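Local coordinates for protein ATP synthase epsilon chain (Caldalkalibacillus thermarum TA2.A1, PDB 5IK2) that forms part of the rotating central stalk of the bacterial F-type ATP synthase, binds ATP, and probably serves proton-driven ATP synthesis, at residues E58-G66 with I77-I88; T3-P11 with Q17-A25. The protein carries 2 engineered substitutions. All coordinates share one frame; numbering follows the deposited sequence.

Interaction 1 (E58-G66 with I77-I88)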
loop_
_atom_site.group_PDB
_atom_site.type_symbol
_atom_site.label_atom_id
_atom_site.label_comp_id
_atom_site.label_asym_id
_atom_site.label_seq_id
_atom_site.Cartn_x
_atom_site.Cartn_y
_atom_site.Cartn_z
ATOM N N GLU H 58 3.457 55.310 -45.296
ATOM C CA GLU H 58 3.572 54.254 -46.312
ATOM C C GLU H 58 3.748 52.901 -45.628
ATOM O O GLU H 58 4.465 52.799 -44.630
ATOM C CB GLU H 58 4.756 54.512 -47.247
ATOM C CG GLU H 58 4.412 55.345 -48.472
ATOM C CD GLU H 58 5.559 55.464 -49.465
ATOM O OE1 GLU H 58 6.436 54.569 -49.500
ATOM O OE2 GLU H 58 5.579 56.456 -50.223
ATOM N N THR H 59 3.101 51.874 -46.180
ATOM C CA THR H 59 3.182 50.504 -45.660
ATOM C C THR H 59 3.413 49.528 -46.815
ATOM O O THR H 59 2.618 49.482 -47.755
ATOM C CB THR H 59 1.889 50.111 -44.913
ATOM O OG1 THR H 59 1.541 51.136 -43.976
ATOM C CG2 THR H 59 2.062 48.789 -44.169
ATOM N N LEU H 60 4.506 48.764 -46.741
ATOM C CA LEU H 60 4.797 47.700 -47.706
ATOM C C LEU H 60 4.334 46.357 -47.146
ATOM O O LEU H 60 4.628 46.033 -45.998
ATOM C CB LEU H 60 6.299 47.630 -48.000
ATOM C CG LEU H 60 6.981 48.880 -48.566
ATOM C CD1 LEU H 60 8.462 48.612 -48.784
ATOM C CD2 LEU H 60 6.334 49.338 -49.864
ATOM N N ILE H 61 3.604 45.592 -47.962
ATOM C CA ILE H 61 3.208 44.221 -47.639
ATOM C C ILE H 61 3.840 43.298 -48.679
ATOM O O ILE H 61 3.625 43.478 -49.878
ATOM C CB ILE H 61 1.671 44.033 -47.657
ATOM C CG1 ILE H 61 0.983 45.052 -46.730
ATOM C CG2 ILE H 61 1.293 42.609 -47.256
ATOM C CD1 ILE H 61 0.594 46.354 -47.400
ATOM N N ALA H 62 4.618 42.320 -48.217
ATOM C CA ALA H 62 5.230 41.323 -49.101
ATOM C C ALA H 62 4.161 40.335 -49.555
ATOM O O ALA H 62 3.680 39.549 -48.749
ATOM C CB ALA H 62 6.357 40.592 -48.379
ATOM N N VAL H 63 3.790 40.390 -50.835
ATOM C CA VAL H 63 2.731 39.539 -51.400
ATOM C C VAL H 63 3.300 38.613 -52.478
ATOM O O VAL H 63 4.056 39.056 -53.345
ATOM C CB VAL H 63 1.587 40.394 -52.000
ATOM C CG1 VAL H 63 0.536 39.518 -52.683
ATOM C CG2 VAL H 63 0.951 41.258 -50.916
ATOM N N SER H 64 2.925 37.333 -52.415
ATOM C CA SER H 64 3.301 36.342 -53.431
ATOM C C SER H 64 2.112 35.443 -53.771
ATOM O O SER H 64 1.362 35.038 -52.882
ATOM C CB SER H 64 4.485 35.492 -52.952
ATOM O OG SER H 64 4.081 34.492 -52.030
ATOM N N GLY H 65 1.953 35.143 -55.059
ATOM C CA GLY H 65 0.890 34.266 -55.542
ATOM C C GLY H 65 -0.500 34.811 -55.280
ATOM O O GLY H 65 -1.354 34.100 -54.746
ATOM N N GLY H 66 -0.723 36.070 -55.656
ATOM C CA GLY H 66 -2.000 36.750 -55.415
ATOM C C GLY H 66 -2.596 37.438 -56.624
ATOM O O GLY H 66 -1.957 37.541 -57.671
ATOM N N ILE H 77 -7.297 42.176 -52.175
ATOM C CA ILE H 77 -6.132 41.426 -52.646
ATOM C C ILE H 77 -6.100 40.089 -51.902
ATOM O O ILE H 77 -5.863 40.054 -50.696
ATOM C CB ILE H 77 -4.811 42.208 -52.435
ATOM C CG1 ILE H 77 -4.742 43.395 -53.403
ATOM C CG2 ILE H 77 -3.593 41.305 -52.639
ATOM C CD1 ILE H 77 -3.654 44.399 -53.091
ATOM N N LEU H 78 -6.354 39.006 -52.637
ATOM C CA LEU H 78 -6.268 37.640 -52.116
ATOM C C LEU H 78 -4.958 37.026 -52.605
ATOM O O LEU H 78 -4.673 37.068 -53.803
ATOM C CB LEU H 78 -7.463 36.805 -52.594
ATOM C CG LEU H 78 -8.795 37.013 -51.860
ATOM C CD1 LEU H 78 -9.386 38.392 -52.123
ATOM C CD2 LEU H 78 -9.788 35.930 -52.254
ATOM N N ALA H 79 -4.169 36.462 -51.688
ATOM C CA ALA H 79 -2.840 35.921 -52.013
ATOM C C ALA H 79 -2.454 34.723 -51.151
ATOM O O ALA H 79 -2.990 34.540 -50.063
ATOM C CB ALA H 79 -1.791 37.013 -51.878
ATOM N N ASP H 80 -1.511 33.921 -51.648
ATOM C CA ASP H 80 -1.004 32.745 -50.923
ATOM C C ASP H 80 -0.374 33.164 -49.601
ATOM O O ASP H 80 -0.681 32.597 -48.551
ATOM C CB ASP H 80 0.052 31.988 -51.745
ATOM C CG ASP H 80 -0.509 31.356 -53.013
ATOM O OD1 ASP H 80 -1.744 31.317 -53.199
ATOM O OD2 ASP H 80 0.306 30.887 -53.833
ATOM N N THR H 81 0.512 34.154 -49.672
ATOM C CA THR H 81 1.153 34.726 -48.494
ATOM C C THR H 81 1.146 36.251 -48.567
ATOM O O THR H 81 1.289 36.832 -49.645
ATOM C CB THR H 81 2.603 34.232 -48.348
ATOM O OG1 THR H 81 3.325 34.495 -49.555
ATOM C CG2 THR H 81 2.634 32.742 -48.063
ATOM N N ALA H 82 0.965 36.880 -47.408
ATOM C CA ALA H 82 1.024 38.335 -47.264
ATOM C C ALA H 82 1.540 38.668 -45.864
ATOM O O ALA H 82 0.969 38.207 -44.875
ATOM C CB ALA H 82 -0.347 38.948 -47.497
ATOM N N GLU H 83 2.624 39.440 -45.783
ATOM C CA GLU H 83 3.209 39.821 -44.495
ATOM C C GLU H 83 3.615 41.290 -44.457
ATOM O O GLU H 83 4.196 41.806 -45.412
ATOM C CB GLU H 83 4.442 38.968 -44.174
ATOM C CG GLU H 83 4.182 37.471 -44.025
ATOM C CD GLU H 83 4.454 36.651 -45.279
ATOM O OE1 GLU H 83 5.037 37.170 -46.255
ATOM O OE2 GLU H 83 4.088 35.457 -45.280
ATOM N N LEU H 84 3.314 41.943 -43.333
ATOM C CA LEU H 84 3.869 43.257 -42.997
ATOM C C LEU H 84 5.336 43.060 -42.579
ATOM O O LEU H 84 5.727 41.936 -42.255
ATOM C CB LEU H 84 3.079 43.884 -41.842
ATOM C CG LEU H 84 1.586 44.151 -42.066
ATOM C CD1 LEU H 84 0.861 44.280 -40.735
ATOM C CD2 LEU H 84 1.379 45.395 -42.916
ATOM N N PRO H 85 6.153 44.141 -42.573
ATOM C CA PRO H 85 7.585 43.999 -42.245
ATOM C C PRO H 85 7.883 43.303 -40.911
ATOM O O PRO H 85 8.765 42.443 -40.852
ATOM C CB PRO H 85 8.078 45.451 -42.207
ATOM C CG PRO H 85 7.139 46.191 -43.093
ATOM C CD PRO H 85 5.807 45.551 -42.837
ATOM N N GLU H 86 7.137 43.669 -39.867
ATOM C CA GLU H 86 7.351 43.138 -38.510
ATOM C C GLU H 86 7.094 41.630 -38.338
ATOM O O GLU H 86 7.665 41.014 -37.436
ATOM C CB GLU H 86 6.534 43.929 -37.464
ATOM C CG GLU H 86 5.006 43.813 -37.556
ATOM C CD GLU H 86 4.329 44.980 -38.265
ATOM O OE1 GLU H 86 4.938 45.574 -39.186
ATOM O OE2 GLU H 86 3.171 45.295 -37.906
ATOM N N GLU H 87 6.250 41.046 -39.192
ATOM C CA GLU H 87 5.853 39.631 -39.063
ATOM C C GLU H 87 6.494 38.691 -40.112
ATOM O O GLU H 87 5.937 37.635 -40.423
ATOM C CB GLU H 87 4.314 39.515 -39.043
ATOM C CG GLU H 87 3.594 39.823 -40.355
ATOM C CD GLU H 87 2.103 40.107 -40.187
ATOM O OE1 GLU H 87 1.536 39.847 -39.103
ATOM O OE2 GLU H 87 1.489 40.597 -41.154
ATOM N N ILE H 88 7.675 39.067 -40.614
ATOM C CA ILE H 88 8.446 38.258 -41.568
ATOM C C ILE H 88 9.629 37.608 -40.846
ATOM O O ILE H 88 10.399 38.298 -40.172
ATOM C CB ILE H 88 8.974 39.122 -42.742
ATOM C CG1 ILE H 88 7.809 39.585 -43.627
ATOM C CG2 ILE H 88 9.994 38.357 -43.589
ATOM C CD1 ILE H 88 8.133 40.765 -44.521
HETATM O O HOH W 1 4.495 36.801 -49.111
#

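Interaction 2 (T3-P11 with Q17-A25)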
loop_
_atom_site.group_PDB
_atom_site.type_symbol
_atom_site.label_atom_id
_atom_site.label_comp_id
_atom_site.label_asym_id
_atom_site.label_seq_id
_atom_site.Cartn_x
_atom_site.Cartn_y
_atom_site.Cartn_z
ATOM N N THR H 3 -10.780 58.527 -50.111
ATOM C CA THR H 3 -10.085 57.229 -49.847
ATOM C C THR H 3 -10.927 56.034 -50.306
ATOM O O THR H 3 -12.080 56.195 -50.717
ATOM C CB THR H 3 -9.739 57.060 -48.347
ATOM O OG1 THR H 3 -10.942 56.969 -47.572
ATOM C CG2 THR H 3 -8.898 58.226 -47.843
ATOM N N VAL H 4 -10.332 54.844 -50.239
ATOM C CA VAL H 4 -11.020 53.586 -50.552
ATOM C C VAL H 4 -10.598 52.505 -49.554
ATOM O O VAL H 4 -9.429 52.441 -49.168
ATOM C CB VAL H 4 -10.747 53.134 -52.011
ATOM C CG1 VAL H 4 -9.274 52.799 -52.239
ATOM C CG2 VAL H 4 -11.638 51.956 -52.390
ATOM N N GLN H 5 -11.550 51.667 -49.142
ATOM C CA GLN H 5 -11.285 50.596 -48.174
ATOM C C GLN H 5 -10.482 49.484 -48.859
ATOM O O GLN H 5 -10.821 49.068 -49.970
ATOM C CB GLN H 5 -12.599 50.047 -47.596
ATOM C CG GLN H 5 -12.449 49.232 -46.312
ATOM C CD GLN H 5 -12.234 50.086 -45.064
ATOM O OE1 GLN H 5 -12.941 51.074 -44.838
ATOM N NE2 GLN H 5 -11.267 49.695 -44.235
ATOM N N VAL H 6 -9.420 49.023 -48.194
ATOM C CA VAL H 6 -8.500 48.021 -48.745
ATOM C C VAL H 6 -8.397 46.832 -47.798
ATOM O O VAL H 6 -8.231 47.018 -46.592
ATOM C CB VAL H 6 -7.073 48.588 -48.944
ATOM C CG1 VAL H 6 -6.208 47.613 -49.742
ATOM C CG2 VAL H 6 -7.114 49.946 -49.630
ATOM N N ASP H 7 -8.484 45.623 -48.353
ATOM C CA ASP H 7 -8.255 44.381 -47.609
ATOM C C ASP H 7 -7.219 43.523 -48.335
ATOM O O ASP H 7 -7.437 43.128 -49.481
ATOM C CB ASP H 7 -9.559 43.580 -47.463
ATOM C CG ASP H 7 -10.504 44.146 -46.403
ATOM O OD1 ASP H 7 -10.143 45.089 -45.669
ATOM O OD2 ASP H 7 -11.633 43.628 -46.302
ATOM N N ILE H 8 -6.092 43.261 -47.667
ATOM C CA ILE H 8 -5.120 42.259 -48.108
ATOM C C ILE H 8 -5.317 41.032 -47.222
ATOM O O ILE H 8 -5.163 41.113 -46.002
ATOM C CB ILE H 8 -3.667 42.780 -48.022
ATOM C CG1 ILE H 8 -3.456 43.899 -49.050
ATOM C CG2 ILE H 8 -2.664 41.646 -48.254
ATOM C CD1 ILE H 8 -2.205 44.724 -48.839
ATOM N N VAL H 9 -5.651 39.904 -47.850
ATOM C CA VAL H 9 -6.099 38.694 -47.156
ATOM C C VAL H 9 -5.366 37.459 -47.708
ATOM O O VAL H 9 -4.957 37.439 -48.871
ATOM C CB VAL H 9 -7.640 38.552 -47.304
ATOM C CG1 VAL H 9 -8.153 37.216 -46.776
ATOM C CG2 VAL H 9 -8.344 39.705 -46.596
ATOM N N THR H 10 -5.177 36.455 -46.850
ATOM C CA THR H 10 -4.690 35.127 -47.245
ATOM C C THR H 10 -5.787 34.096 -46.924
ATOM O O THR H 10 -6.822 34.463 -46.363
ATOM C CB THR H 10 -3.366 34.775 -46.521
ATOM O OG1 THR H 10 -3.617 34.507 -45.136
ATOM C CG2 THR H 10 -2.357 35.910 -46.643
ATOM N N PRO H 11 -5.579 32.807 -47.281
ATOM C CA PRO H 11 -6.542 31.773 -46.866
ATOM C C PRO H 11 -6.783 31.647 -45.353
ATOM O O PRO H 11 -7.863 31.210 -44.945
ATOM C CB PRO H 11 -5.914 30.482 -47.399
ATOM C CG PRO H 11 -5.152 30.912 -48.595
ATOM C CD PRO H 11 -4.623 32.280 -48.274
ATOM N N GLN H 17 -6.027 46.030 -43.114
ATOM C CA GLN H 17 -7.372 46.605 -43.138
ATOM C C GLN H 17 -7.273 48.109 -42.887
ATOM O O GLN H 17 -6.611 48.535 -41.938
ATOM C CB GLN H 17 -8.256 45.961 -42.066
ATOM C CG GLN H 17 -8.725 44.553 -42.393
ATOM C CD GLN H 17 -9.708 44.016 -41.365
ATOM O OE1 GLN H 17 -9.441 44.060 -40.162
ATOM N NE2 GLN H 17 -10.849 43.505 -41.828
ATOM N N GLY H 18 -7.925 48.903 -43.734
ATOM C CA GLY H 18 -7.922 50.363 -43.588
ATOM C C GLY H 18 -8.306 51.100 -44.856
ATOM O O GLY H 18 -8.425 50.498 -45.923
ATOM N N GLU H 19 -8.500 52.410 -44.724
ATOM C CA GLU H 19 -8.815 53.280 -45.855
ATOM C C GLU H 19 -7.541 53.933 -46.381
ATOM O O GLU H 19 -6.820 54.581 -45.621
ATOM C CB GLU H 19 -9.825 54.350 -45.443
ATOM C CG GLU H 19 -11.210 53.794 -45.162
ATOM C CD GLU H 19 -12.277 54.869 -45.147
ATOM O OE1 GLU H 19 -12.138 55.836 -44.365
ATOM O OE2 GLU H 19 -13.256 54.745 -45.917
ATOM N N ALA H 20 -7.281 53.760 -47.678
ATOM C CA ALA H 20 -6.052 54.236 -48.321
ATOM C C ALA H 20 -6.334 55.304 -49.377
ATOM O O ALA H 20 -7.392 55.305 -50.007
ATOM C CB ALA H 20 -5.323 53.068 -48.959
ATOM N N ASP H 21 -5.370 56.205 -49.564
ATOM C CA ASP H 21 -5.432 57.213 -50.624
ATOM C C ASP H 21 -5.187 56.569 -51.983
ATOM O O ASP H 21 -5.911 56.835 -52.941
ATOM C CB ASP H 21 -4.400 58.322 -50.388
ATOM C CG ASP H 21 -4.701 59.151 -49.155
ATOM O OD1 ASP H 21 -5.846 59.627 -49.013
ATOM O OD2 ASP H 21 -3.789 59.341 -48.329
ATOM N N ILE H 22 -4.152 55.733 -52.049
ATOM C CA ILE H 22 -3.813 54.973 -53.253
ATOM C C ILE H 22 -3.176 53.631 -52.873
ATOM O O ILE H 22 -2.451 53.543 -51.880
ATOM C CB ILE H 22 -2.883 55.792 -54.188
ATOM C CG1 ILE H 22 -2.605 55.034 -55.494
ATOM C CG2 ILE H 22 -1.576 56.169 -53.494
ATOM C CD1 ILE H 22 -2.053 55.906 -56.604
ATOM N N VAL H 23 -3.466 52.598 -53.666
ATOM C CA VAL H 23 -2.901 51.257 -53.487
ATOM C C VAL H 23 -2.041 50.927 -54.708
ATOM O O VAL H 23 -2.566 50.698 -55.800
ATOM C CB VAL H 23 -4.012 50.193 -53.318
ATOM C CG1 VAL H 23 -3.414 48.798 -53.138
ATOM C CG2 VAL H 23 -4.908 50.546 -52.139
ATOM N N ILE H 24 -0.721 50.911 -54.516
ATOM C CA ILE H 24 0.225 50.623 -55.593
ATOM C C ILE H 24 0.503 49.118 -55.606
ATOM O O ILE H 24 1.091 48.585 -54.662
ATOM C CB ILE H 24 1.555 51.403 -55.425
ATOM C CG1 ILE H 24 1.312 52.909 -55.199
ATOM C CG2 ILE H 24 2.471 51.179 -56.628
ATOM C CD1 ILE H 24 0.640 53.637 -56.349
ATOM N N ALA H 25 0.066 48.445 -56.670
ATOM C CA ALA H 25 0.243 46.999 -56.832
ATOM C C ALA H 25 0.826 46.692 -58.209
ATOM O O ALA H 25 0.451 47.325 -59.200
ATOM C CB ALA H 25 -1.086 46.286 -56.653
#

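Interaction 1 (E58-G66 with I77-I88)
Val63 lays CG1 over the methyl of Ala79, with 3.5 Å between CG1 and Ala79 CB. CG1 stands anti to the backbone N (chi1 176°), which turns it to strand 77-79, while CG2 is directed to Ala82. On the same face Ile61 and Leu84 lie side by side, Ile61 CG1 3.8 Å from Leu84 CD2. The backbones of 58-64 and 81-83 pair antiparallel. Ala62 and Glu83 exchange two hydrogen bonds, and Ala62 N to Glu83 O measures 2.9 Å. At the corner, two residues, Asp80 and Thr81, sit opposite the single Ser64, which makes a classic beta bulge. There Asp80 N reaches Gly65 O at 3.1 Å.

The other face carries the polar groups Ser64, Thr81 and Glu83 beside Ala62. Ser64 OG donates to Thr81 OG1 at 2.6 Å. A water donates to Ala62 O and to Glu83 OE1, the latter at 2.9 Å, and it also bonds Thr81 OG1. Arg127 of helix 114-133 forms a salt bridge with Glu83 OE2, so both oxygens of this carboxylate are held. Thr81 and Glu83 belong to the ATP site, which is empty in this chain. These bonds probably steady both residues in the absence of nucleotide, consistent with strand 81-83 docking the C-terminal helix.

Interaction 2 (T3-P11 with Q17-A25)
Val4 and Ala20 face each other as a hydrogen-bonded antiparallel pair, and backbone bonds set the register. Ala20 N to Val4 O is 2.9 Å; the return bond from Val4 N to Ala20 O is 3.0 Å. Two residues on, Val6 N bonds Gly18 O at 2.9 Å. The return bond from Gly18 N is weak.

The apolar contacts centre on Val6. Its CG2 lies 3.7 Å from Ala20 CB and 3.4 Å from Val23 CG2. With CG1 anti to the backbone N (chi1 -170°), CG2 falls anti to the carbonyl carbon and meets both partners. Val6 and Val23 run alongside with opposite headings.

Polar side chains occupy the other face. Gln5 bends at chi2 (77°) and passes across Glu19 at a slant, its amide only 16° from the plane of the carboxylate. The touch is van der Waals, with Gln5 OE1 3.2 Å from Glu19 CG. Thr3 OG1 lies 3.5 Å from Glu19 CD.

Strand 4-9 has strand 74-79 as its parallel neighbour, where Lys74 forms a salt bridge with Asp7. Ala20 packs on Ile52 of strand 48-54, while Asp21 OD2 accepts a bond from Gly55 N beyond that strand.

In the fold
From the N terminus, strand 4-9 runs out and the chain turns back through strand 14-17. Interaction 2 closes this first, short loop. Strands 19-26 to 48-54 follow before the chain reaches strand 57-64. Interaction 1 then closes a second loop, which runs through most of strand 66-70 and the start of 74-79. The two loops are in series and neither nest nor cross. Interaction 2 ties strand 4-9 to 19-26, and interaction 1 ties 57-64 to 81-83. The parallel pairing of 4-9 with 74-79 links the two: Ile77 probably bonds Asp7 and Val9 through the backbone. Thr10 and Pro11 pack on Ala82 and Ala79. From this N-terminal beta-sandwich the chain continues into helices 90-104 and 114-133.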